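Local coordinates for protein L-ribulose 3-epimerase (Methylomonas sp. DH-1, PDB 7CJ7) that catalyses the manganese-dependent epimerization of ketoses at C3, most actively with L-ribulose, and works as a homodimeric TIM-barrel enzyme, at residues E107-I112 against Y209-E214; L182-Y187 against K198-A203. All blocks are in the same frame, centred on the assembly; numbering follows the deposited sequence.

Interaction 1 (E107-I112 against Y209-E214); sequences ELCGVI and YVHIGE. With MN (manganese (II) ion), chain D; SOL (L-sorbose), chain C.
Cys109 and Tyr209 make the main contact, a sulfur-aromatic one across the inside of the barrel. Cys109 SG lies over one face of the phenol ring, 3.6 Å from the centroid of the Tyr209 ring and 15° off its normal, shifted toward the CE1–CZ rim. Cys109 CB sits over the same ring as a CH-pi partner, 4.1 Å from the Tyr209 centroid. Chi1 of 70° sets SG between the backbone N and the carbonyl carbon, a crowded position that places the sulfur over the ring face. Van der Waals packing adds Glu107, whose CB meets the ring at its edge, 3.7 Å from Tyr209 CE2. The polar ends are held by other partners: the Glu107 carboxylate by Lys5 and Asn148, Tyr209 OH by Glu41 and Thr244. His211 ND1 binds the manganese at 2.2 Å, and L-sorbose chelates it through O2 (2.1 Å) and O3 (2.3 Å). A hydrogen bond from NE2 to Glu41 helps fix the imidazole's rotation. Glu152, Asp185 and Glu246 complete the protein ligands, while Gly110 and Val111 line the sugar pocket. Strands 107-112 and 207-212 thus face each other across a TIM-barrel interior, with the metal-dependent ketose site at their C-terminal ends.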
ATOM      1  N   GLU A 107      13.276 -18.917  14.562  1.00 11.18           N
ATOM      2  CA  GLU A 107      12.445 -18.398  13.440  1.00 11.21           C
ATOM      3  C   GLU A 107      13.165 -17.256  12.725  1.00 10.37           C
ATOM      4  O   GLU A 107      13.464 -16.236  13.379  1.00 10.59           O
ATOM      5  CB  GLU A 107      11.085 -17.918  13.948  1.00 12.32           C
ATOM      6  CG  GLU A 107      10.304 -18.988  14.684  1.00 12.83           C
ATOM      7  CD  GLU A 107       9.779 -20.120  13.815  1.00 13.07           C
ATOM      8  OE1 GLU A 107       9.716 -19.943  12.571  1.00 12.69           O
ATOM      9  OE2 GLU A 107       9.417 -21.182  14.386  1.00 14.61           O
ATOM     10  N   LEU A 108      13.448 -17.446  11.431  1.00 10.08           N
ATOM     11  CA  LEU A 108      13.902 -16.362  10.533  1.00 10.32           C
ATOM     12  C   LEU A 108      12.738 -16.040   9.604  1.00  9.98           C
ATOM     13  O   LEU A 108      12.320 -16.932   8.858  1.00  9.26           O
ATOM     14  CB  LEU A 108      15.126 -16.803   9.729  1.00 11.35           C
ATOM     15  CG  LEU A 108      15.620 -15.755   8.736  1.00 12.71           C
ATOM     16  CD1 LEU A 108      16.150 -14.552   9.487  1.00 13.58           C
ATOM     17  CD2 LEU A 108      16.682 -16.310   7.808  1.00 14.13           C
ATOM     18  N   CYS A 109      12.187 -14.833   9.697  1.00 11.11           N
ATOM     19  CA  CYS A 109      10.932 -14.487   8.990  1.00 10.92           C
ATOM     20  C   CYS A 109      11.084 -13.153   8.256  1.00 10.22           C
ATOM     21  O   CYS A 109      12.189 -12.587   8.228  1.00  9.47           O
ATOM     22  CB  CYS A 109       9.760 -14.494   9.965  1.00 11.67           C
ATOM     23  SG  CYS A 109       9.792 -13.134  11.159  1.00 14.66           S
ATOM     24  N   GLY A 110      10.016 -12.712   7.601  1.00  9.89           N
ATOM     25  CA  GLY A 110      10.022 -11.461   6.837  1.00  9.63           C
ATOM     26  C   GLY A 110      10.215 -11.692   5.346  1.00  9.89           C
ATOM     27  O   GLY A 110       9.934 -12.798   4.838  1.00  9.50           O
ATOM     28  N   VAL A 111      10.647 -10.647   4.654  1.00  9.48           N
ATOM     29  CA  VAL A 111      10.776 -10.652   3.177  1.00 10.15           C
ATOM     30  C   VAL A 111      12.172 -11.176   2.843  1.00 10.32           C
ATOM     31  O   VAL A 111      13.056 -10.385   2.462  1.00 11.15           O
ATOM     32  CB  VAL A 111      10.463  -9.261   2.603  1.00 11.28           C
ATOM     33  CG1 VAL A 111      10.556  -9.259   1.082  1.00 12.31           C
ATOM     34  CG2 VAL A 111       9.081  -8.808   3.051  1.00 12.89           C
ATOM     35  N   ILE A 112      12.348 -12.486   3.004  1.00 10.29           N
ATOM     36  CA  ILE A 112      13.670 -13.163   2.881  1.00 10.07           C
ATOM     37  C   ILE A 112      13.836 -13.715   1.465  1.00  9.72           C
ATOM     38  O   ILE A 112      14.908 -14.248   1.182  1.00 10.27           O
ATOM     39  CB  ILE A 112      13.815 -14.263   3.948  1.00 10.08           C
ATOM     40  CG1 ILE A 112      12.638 -15.242   3.930  1.00 10.58           C
ATOM     41  CG2 ILE A 112      14.009 -13.655   5.328  1.00 11.69           C
ATOM     42  CD1 ILE A 112      12.812 -16.417   4.864  1.00 11.72           C
ATOM     43  N   TYR A 209       4.110 -18.119  11.217  1.00  9.45           N
ATOM     44  CA  TYR A 209       4.462 -16.814  11.843  1.00  9.11           C
ATOM     45  C   TYR A 209       3.388 -15.777  11.508  1.00  8.82           C
ATOM     46  O   TYR A 209       2.832 -15.791  10.397  1.00  8.77           O
ATOM     47  CB  TYR A 209       5.848 -16.358  11.367  1.00  9.46           C
ATOM     48  CG  TYR A 209       6.647 -15.537  12.351  1.00  9.91           C
ATOM     49  CD1 TYR A 209       6.388 -14.193  12.558  1.00 10.28           C
ATOM     50  CD2 TYR A 209       7.694 -16.100  13.064  1.00  9.73           C
ATOM     51  CE1 TYR A 209       7.129 -13.443  13.460  1.00 11.17           C
ATOM     52  CE2 TYR A 209       8.444 -15.367  13.965  1.00 10.91           C
ATOM     53  CZ  TYR A 209       8.171 -14.026  14.163  1.00 11.09           C
ATOM     54  OH  TYR A 209       8.924 -13.288  15.053  1.00 11.78           O
ATOM     55  N   VAL A 210       3.124 -14.884  12.458  1.00  7.82           N
ATOM     56  CA  VAL A 210       2.058 -13.860  12.350  1.00  7.85           C
ATOM     57  C   VAL A 210       2.593 -12.508  12.817  1.00  7.19           C
ATOM     58  O   VAL A 210       3.216 -12.440  13.899  1.00  6.91           O
ATOM     59  CB  VAL A 210       0.810 -14.269  13.148  1.00  8.38           C
ATOM     60  CG1 VAL A 210      -0.134 -13.091  13.312  1.00  9.03           C
ATOM     61  CG2 VAL A 210       0.113 -15.459  12.518  1.00  8.62           C
ATOM     62  N   HIS A 211       2.366 -11.483  12.001  1.00  6.64           N
ATOM     63  CA  HIS A 211       2.487 -10.060  12.390  1.00  7.33           C
ATOM     64  C   HIS A 211       1.098  -9.456  12.560  1.00  7.86           C
ATOM     65  O   HIS A 211       0.235  -9.617  11.658  1.00  7.22           O
ATOM     66  CB  HIS A 211       3.298  -9.260  11.382  1.00  8.05           C
ATOM     67  CG  HIS A 211       4.763  -9.481  11.517  1.00  7.88           C
ATOM     68  ND1 HIS A 211       5.671  -8.868  10.682  1.00  7.78           N
ATOM     69  CD2 HIS A 211       5.479 -10.238  12.379  1.00  8.47           C
ATOM     70  CE1 HIS A 211       6.893  -9.193  11.051  1.00  8.54           C
ATOM     71  NE2 HIS A 211       6.805 -10.059  12.073  1.00  8.65           N
ATOM     72  N   ILE A 212       0.941  -8.739  13.671  1.00  8.06           N
ATOM     73  CA  ILE A 212      -0.263  -7.938  13.997  1.00  8.28           C
ATOM     74  C   ILE A 212       0.117  -6.480  13.767  1.00  8.63           C
ATOM     75  O   ILE A 212       0.944  -5.947  14.536  1.00  8.79           O
ATOM     76  CB  ILE A 212      -0.742  -8.200  15.433  1.00  9.40           C
ATOM     77  CG1 ILE A 212      -1.016  -9.684  15.683  1.00  9.49           C
ATOM     78  CG2 ILE A 212      -1.943  -7.328  15.766  1.00  9.73           C
ATOM     79  CD1 ILE A 212      -2.009 -10.298  14.721  1.00  9.93           C
ATOM     80  N   GLY A 213      -0.424  -5.899  12.704  1.00  9.11           N
ATOM     81  CA  GLY A 213      -0.273  -4.474  12.361  1.00  9.48           C
ATOM     82  C   GLY A 213      -1.615  -3.856  12.023  1.00  9.56           C
ATOM     83  O   GLY A 213      -2.414  -4.492  11.300  1.00  9.74           O
ATOM     84  N   GLU A 214      -1.877  -2.654  12.521  1.00  9.93           N
ATOM     85  CA  GLU A 214      -3.100  -1.901  12.158  1.00 10.50           C
ATOM     86  C   GLU A 214      -2.969  -1.452  10.695  1.00  9.52           C
ATOM     87  O   GLU A 214      -1.860  -1.511  10.129  1.00  9.80           O
ATOM     88  CB  GLU A 214      -3.306  -0.744  13.141  1.00 10.62           C
ATOM     89  CG  GLU A 214      -4.651  -0.045  13.024  1.00 11.53           C
ATOM     90  CD  GLU A 214      -5.889  -0.933  12.956  1.00 12.06           C
ATOM     91  OE1 GLU A 214      -6.554  -1.115  14.005  1.00 13.87           O
ATOM     92  OE2 GLU A 214      -6.214  -1.410  11.842  1.00 11.45           O
TER
HETATM   93 MN    MN D 302       5.393  -7.559   8.947  1.00 20.11          MN
HETATM   94  C1  SOL C 301       7.391  -4.971   6.088  1.00 18.34           C
HETATM   95  O1  SOL C 301       6.301  -4.204   5.630  1.00 15.98           O
HETATM   96  C2  SOL C 301       7.001  -5.878   7.210  1.00 16.34           C
HETATM   97  O2  SOL C 301       5.834  -6.192   7.375  1.00 14.15           O
HETATM   98  C3  SOL C 301       8.085  -6.354   8.166  1.00 18.35           C
HETATM   99  O3  SOL C 301       7.670  -7.506   8.865  1.00 13.86           O
HETATM  100  C4  SOL C 301       9.396  -6.618   7.435  1.00 21.18           C
HETATM  101  O4  SOL C 301       9.200  -7.650   6.467  1.00 28.39           O
HETATM  102  C5  SOL C 301      10.541  -7.036   8.360  1.00 24.39           C
HETATM  103  O5  SOL C 301      11.663  -7.434   7.573  1.00 31.17           O
HETATM  104  C6  SOL C 301      10.979  -5.945   9.314  1.00 26.53           C
HETATM  105  O6  SOL C 301      12.016  -6.419  10.177  1.00 23.74           O

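Interaction 2 (L182-Y187 against K198-A203); sequences LHLDTY and KSVLAA. With MN (manganese (II) ion), chain D.
Leu184 reaches out from its strand to lay CD1 against Val200, 3.7 Å from Val200 CG2, and the two side chains cross obliquely. This is the strand-to-helix interface of the TIM barrel: strand 180-185 packs against helix 198-203, whose short axis runs nearly antiparallel to it at 160°, with 10.3 Å between the axes. Chi1 of -72° puts Leu184 CG anti to the carbonyl carbon, and an extended chi2 carries CD1 on to the helix, where it also lies 4.2 Å from Ser199 CB. Two residues back on the strand, Leu182 CD2 meets the methyl of Ala203, 3.9 Å from CB. The contact is purely apolar and buried; Ser199 turns its hydroxyl to Glu193, with which OG is hydrogen-bonded. Helix 227-236 adds Ala233 against Val200, and helix 165-175 adds Leu172 against Leu182. On the inward side of the same strand, His183 ND1 is hydrogen-bonded to Gly110 N, and the ring meets His211 edge-to-face. Asp185 then ends the strand and caps the following helix, dividing its carboxylate between two tasks: OD2 binds the manganese at 2.0 Å, while OD1 accepts from Tyr187 N at 2.9 Å, nearly along its C-O axis but with a bent N-H...O angle of 137°.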
ATOM      1  N   LEU A 182       4.568 -20.240   5.757  1.00  9.20           N
ATOM      2  CA  LEU A 182       3.951 -18.947   5.396  1.00  9.55           C
ATOM      3  C   LEU A 182       3.993 -18.032   6.623  1.00  8.95           C
ATOM      4  O   LEU A 182       3.868 -18.510   7.771  1.00 10.77           O
ATOM      5  CB  LEU A 182       2.514 -19.207   4.950  1.00 10.66           C
ATOM      6  CG  LEU A 182       1.790 -18.022   4.329  1.00 11.89           C
ATOM      7  CD1 LEU A 182       2.366 -17.725   2.960  1.00 13.70           C
ATOM      8  CD2 LEU A 182       0.298 -18.293   4.242  1.00 10.52           C
ATOM      9  N   HIS A 183       4.173 -16.751   6.376  1.00  8.82           N
ATOM     10  CA  HIS A 183       4.131 -15.684   7.404  1.00  8.49           C
ATOM     11  C   HIS A 183       3.089 -14.667   6.939  1.00  8.81           C
ATOM     12  O   HIS A 183       3.230 -14.166   5.816  1.00  9.14           O
ATOM     13  CB  HIS A 183       5.556 -15.154   7.591  1.00  8.93           C
ATOM     14  CG  HIS A 183       5.700 -13.925   8.418  1.00  9.13           C
ATOM     15  ND1 HIS A 183       6.929 -13.311   8.576  1.00  9.49           N
ATOM     16  CD2 HIS A 183       4.803 -13.183   9.109  1.00  9.39           C
ATOM     17  CE1 HIS A 183       6.785 -12.239   9.331  1.00  9.75           C
ATOM     18  NE2 HIS A 183       5.490 -12.142   9.683  1.00 10.19           N
ATOM     19  N   LEU A 184       2.031 -14.453   7.724  1.00  8.87           N
ATOM     20  CA  LEU A 184       0.953 -13.500   7.370  1.00  8.51           C
ATOM     21  C   LEU A 184       1.060 -12.283   8.281  1.00  8.18           C
ATOM     22  O   LEU A 184       1.471 -12.442   9.450  1.00  7.93           O
ATOM     23  CB  LEU A 184      -0.417 -14.162   7.494  1.00  8.57           C
ATOM     24  CG  LEU A 184      -0.743 -15.199   6.419  1.00  9.21           C
ATOM     25  CD1 LEU A 184      -2.098 -15.817   6.700  1.00  9.75           C
ATOM     26  CD2 LEU A 184      -0.736 -14.579   5.026  1.00  9.57           C
ATOM     27  N   ASP A 185       0.718 -11.123   7.736  1.00  7.72           N
ATOM     28  CA  ASP A 185       0.818  -9.809   8.420  1.00  8.38           C
ATOM     29  C   ASP A 185      -0.490  -9.059   8.165  1.00  8.20           C
ATOM     30  O   ASP A 185      -0.810  -8.810   6.986  1.00  8.06           O
ATOM     31  CB  ASP A 185       2.052  -9.065   7.912  1.00  8.24           C
ATOM     32  CG  ASP A 185       2.252  -7.694   8.536  1.00  8.68           C
ATOM     33  OD1 ASP A 185       1.256  -7.023   8.799  1.00  9.17           O
ATOM     34  OD2 ASP A 185       3.410  -7.324   8.734  1.00  8.41           O
ATOM     35  N   THR A 186      -1.244  -8.735   9.216  1.00  7.56           N
ATOM     36  CA  THR A 186      -2.616  -8.182   9.071  1.00  8.02           C
ATOM     37  C   THR A 186      -2.574  -6.863   8.282  1.00  7.53           C
ATOM     38  O   THR A 186      -3.555  -6.566   7.593  1.00  8.31           O
ATOM     39  CB  THR A 186      -3.306  -8.021  10.427  1.00  8.35           C
ATOM     40  OG1 THR A 186      -2.515  -7.181  11.272  1.00  8.30           O
ATOM     41  CG2 THR A 186      -3.551  -9.357  11.096  1.00  8.23           C
ATOM     42  N   TYR A 187      -1.501  -6.080   8.393  1.00  7.30           N
ATOM     43  CA  TYR A 187      -1.364  -4.803   7.646  1.00  7.83           C
ATOM     44  C   TYR A 187      -1.395  -5.091   6.140  1.00  8.17           C
ATOM     45  O   TYR A 187      -2.116  -4.414   5.388  1.00  8.66           O
ATOM     46  CB  TYR A 187      -0.083  -4.067   8.038  1.00  7.91           C
ATOM     47  CG  TYR A 187       0.324  -2.993   7.064  1.00  8.26           C
ATOM     48  CD1 TYR A 187      -0.328  -1.776   7.020  1.00  8.56           C
ATOM     49  CD2 TYR A 187       1.370  -3.193   6.180  1.00  7.96           C
ATOM     50  CE1 TYR A 187       0.037  -0.791   6.115  1.00  9.39           C
ATOM     51  CE2 TYR A 187       1.750  -2.213   5.276  1.00  8.58           C
ATOM     52  CZ  TYR A 187       1.099  -0.997   5.262  1.00  8.91           C
ATOM     53  OH  TYR A 187       1.462  -0.027   4.371  1.00 10.95           O
ATOM     54  N   LYS A 198      -9.607 -16.343   4.633  1.00 13.95           N
ATOM     55  CA  LYS A 198      -9.396 -17.287   3.501  1.00 16.00           C
ATOM     56  C   LYS A 198      -7.973 -17.865   3.532  1.00 15.02           C
ATOM     57  O   LYS A 198      -7.833 -19.109   3.459  1.00 14.30           O
ATOM     58  CB  LYS A 198      -9.710 -16.546   2.195  1.00 18.57           C
ATOM     59  CG  LYS A 198      -9.747 -17.380   0.922  1.00 21.16           C
ATOM     60  CD  LYS A 198     -10.345 -16.598  -0.245  1.00 26.12           C
ATOM     61  CE  LYS A 198     -10.104 -17.198  -1.615  1.00 32.61           C
ATOM     62  NZ  LYS A 198     -10.803 -18.489  -1.796  1.00 35.09           N
ATOM     63  N   SER A 199      -6.943 -17.020   3.623  1.00 14.71           N
ATOM     64  CA  SER A 199      -5.521 -17.451   3.543  1.00 14.16           C
ATOM     65  C   SER A 199      -5.133 -18.243   4.791  1.00 12.75           C
ATOM     66  O   SER A 199      -4.356 -19.207   4.670  1.00 13.89           O
ATOM     67  CB  SER A 199      -4.608 -16.280   3.315  1.00 15.61           C
ATOM     68  OG  SER A 199      -4.605 -15.947   1.939  1.00 18.31           O
ATOM     69  N   VAL A 200      -5.647 -17.847   5.950  1.00 13.03           N
ATOM     70  CA  VAL A 200      -5.337 -18.528   7.238  1.00 12.63           C
ATOM     71  C   VAL A 200      -5.912 -19.946   7.170  1.00 12.21           C
ATOM     72  O   VAL A 200      -5.198 -20.883   7.495  1.00 10.62           O
ATOM     73  CB  VAL A 200      -5.901 -17.760   8.444  1.00 13.74           C
ATOM     74  CG1 VAL A 200      -5.797 -18.577   9.724  1.00 13.05           C
ATOM     75  CG2 VAL A 200      -5.226 -16.411   8.608  1.00 14.27           C
ATOM     76  N   LEU A 201      -7.180 -20.088   6.784  1.00 13.07           N
ATOM     77  CA  LEU A 201      -7.845 -21.412   6.694  1.00 14.06           C
ATOM     78  C   LEU A 201      -7.114 -22.285   5.665  1.00 13.27           C
ATOM     79  O   LEU A 201      -6.926 -23.476   5.944  1.00 13.08           O
ATOM     80  CB  LEU A 201      -9.320 -21.213   6.333  1.00 15.90           C
ATOM     81  CG  LEU A 201     -10.132 -20.380   7.326  1.00 19.98           C
ATOM     82  CD1 LEU A 201     -11.589 -20.280   6.904  1.00 22.83           C
ATOM     83  CD2 LEU A 201     -10.034 -20.952   8.729  1.00 20.87           C
ATOM     84  N   ALA A 202      -6.683 -21.714   4.536  1.00 11.92           N
ATOM     85  CA  ALA A 202      -5.990 -22.465   3.471  1.00 13.00           C
ATOM     86  C   ALA A 202      -4.635 -22.949   3.994  1.00 12.36           C
ATOM     87  O   ALA A 202      -4.259 -24.099   3.687  1.00 14.00           O
ATOM     88  CB  ALA A 202      -5.838 -21.618   2.236  1.00 13.48           C
ATOM     89  N   ALA A 203      -3.932 -22.120   4.770  1.00 11.81           N
ATOM     90  CA  ALA A 203      -2.554 -22.390   5.248  1.00 11.03           C
ATOM     91  C   ALA A 203      -2.564 -23.519   6.285  1.00 12.17           C
ATOM     92  O   ALA A 203      -1.726 -24.432   6.188  1.00 12.62           O
ATOM     93  CB  ALA A 203      -1.945 -21.128   5.805  1.00 10.81           C
TER
HETATM   94 MN    MN D 302       5.393  -7.559   8.947  1.00 20.11          MN

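Overall arrangement
Both contacts are buried, but they lie in different layers of one barrel. Interaction 1 spans the interior near the centre of the chain and combines sulfur-aromatic packing with polar groups and a metal ligand; interaction 2, about 11 Å away between centres, is aliphatic packing between the sheet and one helix outside it. Strands 180-185 and 207-212 are neighbours, joined by a probable hydrogen bond from His211 N to Leu184 O, and helix 198-203 lies in the beta-alpha-beta crossover between them. Beyond the strand ends, Thr186 OG1 and Gly213 O form another probable hydrogen bond. Both 182-187 and 209-214 supply a manganese ligand, Asp185 and His211, so the metal links the two.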